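Local coordinates for protein D-galactonate dehydratase family member RspA (Pantoea ananatis, PDB 3T6C) that catalyses, with low activity in vitro, the magnesium-dependent dehydration of D-gluconate to 2-dehydro-3-deoxy-D-gluconate, and belongs to the enolase superfamily, at residues L268-D273 with F371-Y376; V275-T280 with G297-N302; P308-K313 with K332-Y337; V343-H348 with H363-S368. One frame throughout, in Å; residues are numbered along the deposited sequence.

Contact 1: L268-D273 with F371-Y376. With MG (magnesium ion), chain C; GCO (D-gluconic acid), chain D.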
# COMPACT_ATOMS: atom_id res chain seq x y z
N LEU A 268 22.76 -20.22 7.51
CA LEU A 268 22.04 -21.46 7.29
C LEU A 268 21.53 -21.53 5.86
O LEU A 268 21.15 -20.50 5.27
CB LEU A 268 20.84 -21.58 8.25
CG LEU A 268 21.23 -22.21 9.61
CD1 LEU A 268 22.26 -21.40 10.38
CD2 LEU A 268 19.97 -22.34 10.42
N PHE A 269 21.45 -22.75 5.33
CA PHE A 269 20.87 -22.95 4.01
C PHE A 269 19.38 -22.57 4.08
O PHE A 269 18.87 -21.89 3.16
CB PHE A 269 21.09 -24.41 3.56
CG PHE A 269 20.55 -24.70 2.20
CD1 PHE A 269 21.30 -24.41 1.08
CD2 PHE A 269 19.33 -25.36 2.05
CE1 PHE A 269 20.83 -24.69 -0.22
CE2 PHE A 269 18.84 -25.63 0.73
CZ PHE A 269 19.60 -25.28 -0.37
N PHE A 270 18.69 -23.03 5.11
CA PHE A 270 17.40 -22.43 5.44
C PHE A 270 17.02 -22.68 6.89
O PHE A 270 17.53 -23.61 7.50
CB PHE A 270 16.28 -22.79 4.44
CG PHE A 270 15.83 -24.27 4.35
CD1 PHE A 270 15.36 -25.00 5.44
CD2 PHE A 270 15.79 -24.90 3.10
CE1 PHE A 270 14.85 -26.33 5.31
CE2 PHE A 270 15.30 -26.22 2.96
CZ PHE A 270 14.84 -26.94 4.05
N LEU A 271 16.15 -21.81 7.41
CA LEU A 271 15.41 -22.00 8.68
C LEU A 271 13.98 -22.36 8.28
O LEU A 271 13.32 -21.58 7.54
CB LEU A 271 15.43 -20.71 9.50
CG LEU A 271 14.57 -20.74 10.76
CD1 LEU A 271 15.12 -21.82 11.75
CD2 LEU A 271 14.57 -19.34 11.38
N GLU A 272 13.52 -23.51 8.75
CA GLU A 272 12.24 -24.06 8.27
C GLU A 272 11.11 -23.84 9.30
O GLU A 272 11.31 -23.91 10.55
CB GLU A 272 12.43 -25.56 7.98
CG GLU A 272 11.19 -26.34 7.57
CD GLU A 272 11.50 -27.81 7.55
OE1 GLU A 272 12.72 -28.17 7.50
OE2 GLU A 272 10.53 -28.61 7.50
N ASP A 273 9.93 -23.55 8.80
CA ASP A 273 8.68 -23.41 9.56
C ASP A 273 8.83 -22.52 10.79
O ASP A 273 8.48 -22.90 11.92
CB ASP A 273 8.09 -24.78 9.93
CG ASP A 273 7.54 -25.55 8.69
OD1 ASP A 273 7.67 -25.06 7.55
OD2 ASP A 273 6.96 -26.67 8.86
N PHE A 371 14.71 -26.40 -8.73
CA PHE A 371 14.97 -27.34 -7.63
C PHE A 371 15.89 -26.75 -6.57
O PHE A 371 16.93 -26.14 -6.92
CB PHE A 371 15.67 -28.58 -8.20
CG PHE A 371 16.17 -29.53 -7.14
CD1 PHE A 371 15.30 -30.21 -6.29
CD2 PHE A 371 17.55 -29.69 -6.98
CE1 PHE A 371 15.84 -31.10 -5.29
CE2 PHE A 371 18.08 -30.55 -6.00
CZ PHE A 371 17.18 -31.25 -5.17
N GLY A 372 15.44 -26.75 -5.30
CA GLY A 372 16.33 -26.40 -4.18
C GLY A 372 17.13 -27.48 -3.46
O GLY A 372 18.35 -27.55 -3.56
N ILE A 373 16.41 -28.41 -2.84
CA ILE A 373 17.08 -29.49 -2.13
C ILE A 373 16.05 -30.61 -1.95
O ILE A 373 14.84 -30.32 -1.98
CB ILE A 373 17.69 -28.99 -0.78
CG1 ILE A 373 18.67 -30.02 -0.21
CG2 ILE A 373 16.58 -28.73 0.26
CD1 ILE A 373 19.93 -30.19 -1.13
N GLN A 374 16.53 -31.85 -1.74
CA GLN A 374 15.58 -32.93 -1.41
C GLN A 374 15.89 -33.58 -0.07
O GLN A 374 16.89 -34.26 0.08
CB GLN A 374 15.61 -34.00 -2.50
CG GLN A 374 14.50 -35.09 -2.35
CD GLN A 374 13.13 -34.45 -2.11
OE1 GLN A 374 12.63 -34.47 -0.95
NE2 GLN A 374 12.54 -33.84 -3.13
N GLU A 375 15.00 -33.37 0.90
CA GLU A 375 15.05 -34.09 2.17
C GLU A 375 15.07 -35.58 1.93
O GLU A 375 14.35 -36.05 1.04
CB GLU A 375 13.76 -33.75 2.92
CG GLU A 375 13.77 -34.26 4.36
CD GLU A 375 12.57 -33.77 5.14
OE1 GLU A 375 11.58 -33.34 4.55
OE2 GLU A 375 12.61 -33.81 6.39
N TYR A 376 15.85 -36.31 2.73
CA TYR A 376 15.90 -37.74 2.54
C TYR A 376 16.04 -38.44 3.88
O TYR A 376 16.87 -38.04 4.70
CB TYR A 376 17.12 -38.05 1.69
CG TYR A 376 17.32 -39.53 1.49
CD1 TYR A 376 16.48 -40.22 0.65
CD2 TYR A 376 18.35 -40.19 2.14
CE1 TYR A 376 16.66 -41.56 0.45
CE2 TYR A 376 18.54 -41.56 1.94
CZ TYR A 376 17.68 -42.20 1.11
OH TYR A 376 17.83 -43.55 0.90
MG MG C . 9.77 -29.83 8.97
C1 GCO D . 10.21 -32.67 8.44
C2 GCO D . 8.93 -32.65 9.18
C3 GCO D . 8.53 -33.99 9.79
C4 GCO D . 7.10 -33.95 10.28
C5 GCO D . 6.44 -35.29 10.04
C6 GCO D . 4.99 -35.33 10.48
O1A GCO D . 10.68 -33.72 7.92
O1B GCO D . 10.77 -31.55 8.19
O2 GCO D . 8.89 -31.52 10.01
O3 GCO D . 9.43 -34.23 10.81
O4 GCO D . 7.12 -33.65 11.66
O5 GCO D . 6.51 -35.57 8.69
O6 GCO D . 4.34 -36.56 10.23
O HOH W 1 8.65 -28.41 10.04

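Contact 2: V275-T280 with G297-N302. With MG (magnesium ion), chain C; GCO (D-gluconic acid), chain D; EDO (1,2-ethanediol), chain H.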
# COMPACT_ATOMS: atom_id res chain seq x y z
N VAL A 275 6.94 -20.18 11.43
CA VAL A 275 5.56 -19.91 11.87
C VAL A 275 4.65 -21.08 11.44
O VAL A 275 4.94 -21.81 10.48
CB VAL A 275 4.95 -18.58 11.37
CG1 VAL A 275 5.82 -17.38 11.82
CG2 VAL A 275 4.80 -18.59 9.85
N ALA A 276 3.55 -21.21 12.17
CA ALA A 276 2.45 -22.11 11.80
C ALA A 276 1.75 -21.55 10.55
O ALA A 276 1.80 -20.34 10.30
CB ALA A 276 1.46 -22.06 12.97
N PRO A 277 1.04 -22.41 9.79
CA PRO A 277 0.26 -21.85 8.66
C PRO A 277 -0.72 -20.79 9.10
O PRO A 277 -0.91 -19.80 8.38
CB PRO A 277 -0.52 -23.09 8.15
CG PRO A 277 0.37 -24.22 8.48
CD PRO A 277 0.82 -23.86 9.91
N GLU A 278 -1.28 -20.93 10.31
CA GLU A 278 -2.26 -19.97 10.77
C GLU A 278 -1.64 -18.60 11.07
O GLU A 278 -2.39 -17.63 11.26
CB GLU A 278 -2.96 -20.52 12.00
CG GLU A 278 -3.78 -21.81 11.69
CD GLU A 278 -3.02 -23.14 11.88
OE1 GLU A 278 -1.77 -23.15 12.00
OE2 GLU A 278 -3.72 -24.17 11.95
N ASN A 279 -0.31 -18.54 11.20
CA ASN A 279 0.47 -17.30 11.45
C ASN A 279 1.21 -16.72 10.25
O ASN A 279 2.21 -15.99 10.44
CB ASN A 279 1.35 -17.38 12.68
CG ASN A 279 0.55 -17.32 13.99
OD1 ASN A 279 -0.43 -16.58 14.09
ND2 ASN A 279 1.01 -18.07 15.01
N THR A 280 0.92 -17.21 9.05
CA THR A 280 1.63 -16.71 7.85
C THR A 280 1.69 -15.19 7.68
O THR A 280 2.64 -14.69 7.09
CB THR A 280 1.07 -17.33 6.54
OG1 THR A 280 -0.34 -17.15 6.49
CG2 THR A 280 1.43 -18.81 6.48
N GLY A 297 6.06 -24.81 4.65
CA GLY A 297 4.90 -25.39 3.99
C GLY A 297 4.61 -26.87 3.98
O GLY A 297 3.69 -27.26 3.28
N GLU A 298 5.34 -27.68 4.73
CA GLU A 298 4.97 -29.11 4.78
C GLU A 298 3.53 -29.29 5.24
O GLU A 298 2.90 -30.31 4.87
CB GLU A 298 5.93 -29.93 5.70
CG GLU A 298 5.75 -29.57 7.17
CD GLU A 298 6.85 -30.13 8.06
OE1 GLU A 298 8.03 -30.01 7.71
OE2 GLU A 298 6.56 -30.71 9.11
N LEU A 299 3.00 -28.36 6.04
CA LEU A 299 1.62 -28.44 6.52
C LEU A 299 0.57 -27.92 5.52
O LEU A 299 -0.63 -28.06 5.77
CB LEU A 299 1.46 -27.65 7.83
CG LEU A 299 1.90 -28.42 9.07
CD1 LEU A 299 2.07 -27.46 10.27
CD2 LEU A 299 0.81 -29.49 9.42
N PHE A 300 0.99 -27.27 4.43
CA PHE A 300 0.00 -26.54 3.61
C PHE A 300 -0.94 -27.46 2.83
O PHE A 300 -0.56 -28.56 2.38
CB PHE A 300 0.71 -25.66 2.59
CG PHE A 300 1.46 -24.49 3.18
CD1 PHE A 300 1.28 -24.05 4.49
CD2 PHE A 300 2.37 -23.81 2.38
CE1 PHE A 300 1.97 -22.92 4.98
CE2 PHE A 300 3.03 -22.68 2.83
CZ PHE A 300 2.88 -22.24 4.13
N VAL A 301 -2.21 -27.12 2.91
CA VAL A 301 -3.30 -27.78 2.18
C VAL A 301 -4.09 -26.88 1.24
O VAL A 301 -5.13 -27.34 0.65
CB VAL A 301 -4.21 -28.52 3.18
CG1 VAL A 301 -3.48 -29.68 3.87
CG2 VAL A 301 -4.74 -27.55 4.25
N ASN A 302 -3.77 -25.59 1.16
CA ASN A 302 -4.71 -24.64 0.58
C ASN A 302 -3.91 -23.54 -0.15
O ASN A 302 -2.91 -23.03 0.39
CB ASN A 302 -5.51 -24.02 1.74
CG ASN A 302 -6.75 -23.23 1.27
OD1 ASN A 302 -6.66 -22.37 0.36
ND2 ASN A 302 -7.91 -23.55 1.85
MG MG C . 9.77 -29.83 8.97
C1 GCO D . 10.21 -32.67 8.44
C2 GCO D . 8.93 -32.65 9.18
C3 GCO D . 8.53 -33.99 9.79
C4 GCO D . 7.10 -33.95 10.28
C5 GCO D . 6.44 -35.29 10.04
C6 GCO D . 4.99 -35.33 10.48
O1A GCO D . 10.68 -33.72 7.92
O1B GCO D . 10.77 -31.55 8.19
O2 GCO D . 8.89 -31.52 10.01
O3 GCO D . 9.43 -34.23 10.81
O4 GCO D . 7.12 -33.65 11.66
O5 GCO D . 6.51 -35.57 8.69
O6 GCO D . 4.34 -36.56 10.23
C1 EDO H . 0.92 -17.44 20.24
O1 EDO H . -0.45 -17.41 20.78
C2 EDO H . 1.04 -17.40 18.70
O2 EDO H . 0.16 -18.27 17.90
O HOH W 1 8.65 -28.41 10.04

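Contact 3: P308-K313 with K332-Y337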
# COMPACT_ATOMS: atom_id res chain seq x y z
N PRO A 308 0.16 -16.42 -1.31
CA PRO A 308 0.62 -15.10 -0.89
C PRO A 308 2.09 -15.11 -0.47
O PRO A 308 2.81 -14.10 -0.66
CB PRO A 308 -0.31 -14.76 0.30
CG PRO A 308 -1.52 -15.64 0.08
CD PRO A 308 -1.00 -16.89 -0.52
N LEU A 309 2.56 -16.23 0.06
CA LEU A 309 3.95 -16.23 0.54
C LEU A 309 4.87 -16.19 -0.66
O LEU A 309 5.91 -15.50 -0.63
CB LEU A 309 4.26 -17.49 1.32
CG LEU A 309 3.48 -17.68 2.63
CD1 LEU A 309 4.03 -18.84 3.45
CD2 LEU A 309 3.32 -16.47 3.46
N ILE A 310 4.49 -16.91 -1.71
CA ILE A 310 5.36 -16.98 -2.89
C ILE A 310 5.28 -15.65 -3.63
O ILE A 310 6.31 -15.07 -4.01
CB ILE A 310 4.99 -18.18 -3.76
CG1 ILE A 310 5.31 -19.49 -3.01
CG2 ILE A 310 5.79 -18.10 -5.09
CD1 ILE A 310 4.67 -20.73 -3.73
N ASP A 311 4.07 -15.11 -3.80
CA ASP A 311 3.88 -13.83 -4.49
C ASP A 311 4.69 -12.71 -3.89
O ASP A 311 5.23 -11.90 -4.62
CB ASP A 311 2.39 -13.40 -4.39
CG ASP A 311 1.53 -14.02 -5.47
OD1 ASP A 311 2.07 -14.33 -6.57
OD2 ASP A 311 0.32 -14.09 -5.25
N ASN A 312 4.75 -12.69 -2.57
CA ASN A 312 5.36 -11.60 -1.82
C ASN A 312 6.83 -11.87 -1.42
O ASN A 312 7.44 -11.10 -0.64
CB ASN A 312 4.47 -11.19 -0.65
CG ASN A 312 3.20 -10.57 -1.13
OD1 ASN A 312 3.23 -9.45 -1.68
ND2 ASN A 312 2.09 -11.26 -0.96
N LYS A 313 7.40 -12.96 -1.93
CA LYS A 313 8.82 -13.26 -1.68
C LYS A 313 9.07 -13.49 -0.18
O LYS A 313 10.13 -13.09 0.35
CB LYS A 313 9.76 -12.17 -2.23
CG LYS A 313 9.35 -11.66 -3.64
CD LYS A 313 9.26 -12.75 -4.70
CE LYS A 313 9.08 -12.17 -6.11
NZ LYS A 313 7.71 -11.49 -6.23
N LYS A 332 3.42 -29.63 -9.67
CA LYS A 332 4.10 -29.02 -10.81
C LYS A 332 3.69 -27.57 -10.93
O LYS A 332 4.54 -26.69 -11.24
CB LYS A 332 3.79 -29.82 -12.10
CG LYS A 332 4.46 -29.29 -13.35
CD LYS A 332 5.96 -29.38 -13.26
CE LYS A 332 6.59 -29.15 -14.64
NZ LYS A 332 8.05 -29.10 -14.58
N LYS A 333 2.41 -27.30 -10.68
CA LYS A 333 1.93 -25.90 -10.74
C LYS A 333 2.57 -25.04 -9.65
O LYS A 333 2.96 -23.91 -9.91
CB LYS A 333 0.40 -25.81 -10.66
CG LYS A 333 -0.23 -26.59 -11.81
CD LYS A 333 -1.73 -26.47 -11.69
CE LYS A 333 -2.35 -27.32 -12.86
NZ LYS A 333 -3.79 -27.53 -12.55
N ILE A 334 2.70 -25.57 -8.44
CA ILE A 334 3.33 -24.80 -7.37
C ILE A 334 4.81 -24.62 -7.67
O ILE A 334 5.40 -23.57 -7.37
CB ILE A 334 3.17 -25.57 -6.02
CG1 ILE A 334 1.69 -25.49 -5.59
CG2 ILE A 334 4.09 -24.92 -4.96
CD1 ILE A 334 1.31 -26.52 -4.52
N ALA A 335 5.46 -25.64 -8.26
CA ALA A 335 6.87 -25.51 -8.59
C ALA A 335 7.06 -24.37 -9.62
O ALA A 335 8.00 -23.58 -9.51
CB ALA A 335 7.39 -26.84 -9.12
N ILE A 336 6.21 -24.33 -10.62
CA ILE A 336 6.24 -23.26 -11.66
C ILE A 336 5.91 -21.88 -11.07
O ILE A 336 6.60 -20.88 -11.36
CB ILE A 336 5.29 -23.63 -12.80
CG1 ILE A 336 5.95 -24.74 -13.63
CG2 ILE A 336 4.97 -22.35 -13.65
CD1 ILE A 336 5.00 -25.40 -14.63
N TYR A 337 4.89 -21.83 -10.23
CA TYR A 337 4.55 -20.54 -9.61
C TYR A 337 5.75 -20.02 -8.77
O TYR A 337 6.06 -18.84 -8.78
CB TYR A 337 3.31 -20.73 -8.72
CG TYR A 337 2.57 -19.43 -8.50
CD1 TYR A 337 1.61 -19.03 -9.42
CD2 TYR A 337 2.84 -18.62 -7.40
CE1 TYR A 337 0.95 -17.83 -9.29
CE2 TYR A 337 2.18 -17.39 -7.28
CZ TYR A 337 1.26 -17.01 -8.23
OH TYR A 337 0.59 -15.81 -8.08

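Contact 4: V343-H348 with H363-S368. With GCO (D-gluconic acid), chain D.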
# COMPACT_ATOMS: atom_id res chain seq x y z
N VAL A 343 11.54 -18.49 -6.23
CA VAL A 343 11.50 -19.36 -5.05
C VAL A 343 11.84 -20.80 -5.47
O VAL A 343 11.43 -21.23 -6.55
CB VAL A 343 10.07 -19.31 -4.47
CG1 VAL A 343 9.90 -20.38 -3.34
CG2 VAL A 343 9.82 -17.90 -3.89
N ARG A 344 12.59 -21.55 -4.64
CA ARG A 344 12.95 -22.90 -5.05
C ARG A 344 12.17 -24.00 -4.32
O ARG A 344 11.49 -23.74 -3.33
CB ARG A 344 14.48 -23.12 -4.86
CG ARG A 344 15.28 -22.14 -5.75
CD ARG A 344 16.73 -22.60 -5.92
NE ARG A 344 17.48 -22.46 -4.69
CZ ARG A 344 18.74 -22.84 -4.60
NH1 ARG A 344 19.35 -23.38 -5.65
NH2 ARG A 344 19.41 -22.72 -3.45
N THR A 345 12.30 -25.24 -4.78
CA THR A 345 11.50 -26.34 -4.19
C THR A 345 12.30 -27.13 -3.15
O THR A 345 13.53 -27.33 -3.31
CB THR A 345 10.95 -27.32 -5.28
OG1 THR A 345 12.04 -28.10 -5.80
CG2 THR A 345 10.28 -26.55 -6.41
N ALA A 346 11.65 -27.45 -2.02
CA ALA A 346 12.21 -28.44 -1.10
C ALA A 346 11.02 -29.27 -0.64
O ALA A 346 10.61 -29.20 0.55
CB ALA A 346 12.82 -27.60 0.09
N TRP A 347 10.67 -30.29 -1.41
CA TRP A 347 9.47 -31.07 -1.03
C TRP A 347 9.73 -31.84 0.26
O TRP A 347 10.81 -32.39 0.47
CB TRP A 347 9.10 -32.07 -2.15
CG TRP A 347 8.96 -31.44 -3.53
CD1 TRP A 347 9.69 -31.76 -4.65
CD2 TRP A 347 8.07 -30.41 -3.93
NE1 TRP A 347 9.29 -31.00 -5.72
CE2 TRP A 347 8.32 -30.15 -5.31
CE3 TRP A 347 7.08 -29.66 -3.26
CZ2 TRP A 347 7.57 -29.24 -6.05
CZ3 TRP A 347 6.37 -28.70 -4.00
CH2 TRP A 347 6.62 -28.52 -5.38
N HIS A 348 8.67 -31.91 1.08
CA HIS A 348 8.74 -32.69 2.36
C HIS A 348 8.87 -34.19 2.07
O HIS A 348 8.14 -34.75 1.22
CB HIS A 348 7.46 -32.35 3.12
CG HIS A 348 7.24 -33.14 4.39
ND1 HIS A 348 6.41 -34.24 4.42
CD2 HIS A 348 7.69 -32.97 5.66
CE1 HIS A 348 6.36 -34.73 5.65
NE2 HIS A 348 7.10 -33.96 6.43
N HIS A 363 11.05 -37.04 -9.41
CA HIS A 363 10.75 -36.76 -10.81
C HIS A 363 10.46 -35.27 -11.03
O HIS A 363 10.93 -34.70 -12.02
CB HIS A 363 9.61 -37.62 -11.30
CG HIS A 363 10.03 -39.03 -11.62
ND1 HIS A 363 9.71 -39.65 -12.81
CD2 HIS A 363 10.74 -39.93 -10.90
CE1 HIS A 363 10.20 -40.89 -12.81
NE2 HIS A 363 10.82 -41.09 -11.65
N LEU A 364 9.74 -34.66 -10.10
CA LEU A 364 9.61 -33.19 -10.09
C LEU A 364 10.98 -32.54 -9.93
O LEU A 364 11.32 -31.61 -10.68
CB LEU A 364 8.68 -32.72 -8.97
CG LEU A 364 7.18 -32.98 -9.26
CD1 LEU A 364 6.46 -33.18 -7.92
CD2 LEU A 364 6.61 -31.80 -10.03
N ASP A 365 11.76 -32.99 -8.95
CA ASP A 365 13.08 -32.42 -8.74
C ASP A 365 13.95 -32.45 -9.98
O ASP A 365 14.62 -31.46 -10.27
CB ASP A 365 13.84 -33.21 -7.67
CG ASP A 365 13.26 -33.07 -6.27
OD1 ASP A 365 12.53 -32.11 -5.94
OD2 ASP A 365 13.60 -33.98 -5.45
N LEU A 366 13.97 -33.58 -10.70
CA LEU A 366 14.78 -33.66 -11.92
C LEU A 366 14.35 -32.67 -13.01
O LEU A 366 15.24 -32.20 -13.77
CB LEU A 366 14.76 -35.08 -12.48
CG LEU A 366 15.58 -36.05 -11.67
CD1 LEU A 366 15.31 -37.46 -12.20
CD2 LEU A 366 17.08 -35.75 -11.86
N SER A 367 13.04 -32.40 -13.10
CA SER A 367 12.50 -31.61 -14.21
C SER A 367 12.29 -30.13 -13.89
O SER A 367 11.86 -29.36 -14.77
CB SER A 367 11.21 -32.27 -14.74
OG SER A 367 10.26 -32.38 -13.69
N SER A 368 12.58 -29.72 -12.64
CA SER A 368 12.36 -28.32 -12.26
C SER A 368 13.62 -27.47 -12.33
O SER A 368 14.59 -27.76 -11.65
CB SER A 368 11.89 -28.27 -10.78
OG SER A 368 10.58 -28.75 -10.65
C1 GCO D . 10.21 -32.67 8.44
C2 GCO D . 8.93 -32.65 9.18
C3 GCO D . 8.53 -33.99 9.79
C4 GCO D . 7.10 -33.95 10.28
C5 GCO D . 6.44 -35.29 10.04
C6 GCO D . 4.99 -35.33 10.48
O1A GCO D . 10.68 -33.72 7.92
O1B GCO D . 10.77 -31.55 8.19
O2 GCO D . 8.89 -31.52 10.01
O3 GCO D . 9.43 -34.23 10.81
O4 GCO D . 7.12 -33.65 11.66
O5 GCO D . 6.51 -35.57 8.69
O6 GCO D . 4.34 -36.56 10.23
O HOH W 2 12.47 -30.18 -3.89
O HOH W 3 10.78 -29.78 -7.96

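Contact 1: L268-D273 with F371-Y376
The ring of Phe269 meets Gly372 at its edge: carbonyl O of Gly372 lies near the ring plane, 4.1 Å from Phe269 CZ. The branched carbon of Ile373 reaches the same ring at a slant, with Ile373 CB 3.9 Å from Phe269 CE2, and the ring of Phe270 takes Ile373 CG2 obliquely too, 3.9 Å from its own CE2. Ile373 CG2 also lies 3.9 Å from Phe269 CE2 and so touches both rings. Backbone N of Ile373 sits over one face of the Phe371 ring, toward its rim. The two rings across the contact reach Ile373 by different routes: CG of Phe269 is anti to the backbone N (chi1 -179°), while CG of Phe270 sits between the N and the carbonyl carbon (chi1 66°). Tyr317 meets both rings from another strand.

No hydrogen bond joins the two segments, and their nearest CA atoms, those of Phe269 and Ile373, stay 9.7 Å apart. This is the inside of the (beta/alpha)7beta barrel of the enolase superfamily, where strands 270-272 and 374-375 face each other across the lumen, two phenylalanine rings on one side and Ile373 with the carbonyl of Gly372 on the other.

Further along the same two strands the chemistry turns polar. Glu272 binds magnesium through OE2 together with Asp246 and Glu298, while water 1, also on the metal, donates to Asp273 OD2 at 2.7 Å. Glu375 OE2 comes within 2.5 Å of gluconate O1A, and His150 NE2 is hydrogen-bonded to that same carboxylate oxygen. Arg319 is hydrogen-bonded to Glu272 OE2 and salt-bridged to Glu375 OE1.

Contact 2: V275-T280 with G297-N302
Pro277 and Phe300, the closest pair of CA atoms at 6.9 Å, bring together a short 3-10 turn at 277-278 and a type I beta turn running from Gly297 to Phe300, closed by Phe300 N to Gly297 O. Both belong to the loops that follow consecutive strands, 270-272 and 294-296, of the enolase-type (beta/alpha)7beta barrel, on the side where magnesium and substrate bind.

Pro277 does most of the touching. Its CG meets Leu299 CB at 3.7 Å, the two side chains crossing at about a right angle, and its CD packs against Leu299 CD1 at 3.8 Å. On the next residue the proline comes to the ring edge, with Pro277 CB near the plane of Phe300 and 4.0 Å from CE1. Thr280 adds a looser touch, its methyl CG2 approaching Phe300 CZ at a slant. One face of the Phe300 ring lies on its own turn: CA of Gly297, a residue with positive phi (120°), is 3.3 Å above the plane, over the centre.

The subunit interface closes over this corner. Arg105 of a neighbouring subunit packs on Pro277 and salt-bridges Glu278, and Tyr103 of that subunit packs on Leu299 and hydrogen-bonds Glu298 OE2. The second residue of the beta turn, Glu298, is a magnesium ligand. It splits its carboxylate, OE1 binding magnesium at 2.2 Å and OE2 lying 2.6 Å from O2 of gluconate.

Contact 3: P308-K313 with K332-Y337
The apolar part of this helix-to-helix contact rests on Ile310. Its CG2, anti to the backbone N, meets Tyr337 CD2 at the ring edge, 3.8 Å away, and is equally close to the carbonyl O of Tyr337, while Ile310 CD1 reaches Ile334 CG2 more loosely at 4.4 Å. Helices 303-311 and 328-340 are successive outer helices of the (beta/alpha)7beta barrel, on either side of strand 317-318 in sequence.

The polar part is one bond. Tyr337 OH donates to Asp311 OD1 over 2.6 Å, meeting the carboxylate on its syn side, 17° out of plane; ring and carboxylate planes stand 60° apart. Lys307 salt-bridges the other oxygen, OD2.

Capping bonds finish the first helix: Lys313, at positive phi, is the C-prime residue of a Schellman motif, and Pro308 O accepts from backbone N and side-chain ND2 of Asn312.

Across the subunit interface Tyr337 stacks on Tyr337 of a neighbouring subunit, and the OD1 atoms of Asp311 and of Asp311 in that subunit lie close. Proton donation from Tyr337 and the charge of Lys307 probably ease the repulsion between these two carboxylates.

Contact 4: V343-H348 with H363-S368
One beta/alpha unit of the enolase-type barrel folds back on itself here: helix 355-367 packs against barrel strand 344-345 and the residues that carry the chain on toward the substrate pocket. Trp347 is the main side chain. It crosses Leu364 at about a right angle, with Trp347 NE1 3.7 Å from Leu364 CB, and lies alongside Asp365, running the other way, with ring and carboxylate planes 12° apart. Asp365 OD1 comes to 3.1 Å from Trp347 CD1, but the angle at the indole nitrogen is too poor for a hydrogen bond between them. The second carboxylate oxygen, OD2, is bonded to Gln374.

What joins the polar groups is water. Water 2 accepts from Thr345 OG1 and from Trp347 N and donates to Asp365 OD1 at 2.8 Å, so it bridges strand and helix. Water 3 makes a second bridge, to Ser368 just beyond the helix, accepting from Trp347 NE1 at 3.0 Å while donating to Thr345 OG1 and Ser368 OG. Thr345 OG1, held between its backbone N and carbonyl carbon (chi1 72°), thus serves both waters, and Thr345 CB lies over one face of the indole, toward its rim.

Next to the tryptophan, the chain enters the active site. The ring of His348 is bonded through ND1 to His321, while its NE2 donates to O5 of gluconate at 2.8 Å.

How the contacts relate
All four contacts belong to the same barrel. Contact 1 spans its interior between facing strands, contact 4 joins a strand to the helix after it, contact 2 ties two loops at the catalytic end, and contact 3 pairs outer helices. The touching residues are buried in contacts 1, 2 and 4; contact 3, at a subunit interface, includes the partly exposed Asp311. Contacts 1 and 2 share magnesium and water 1, and gluconate touches contacts 1, 2 and 4. Between their segments contacts 1 and 2 meet mainly through apolar side chains, contact 4 is bridged by two waters, and contact 3 has the one direct hydrogen bond. Leu309 packs contact 3 onto contact 2, and Ala335 packs it onto contact 4.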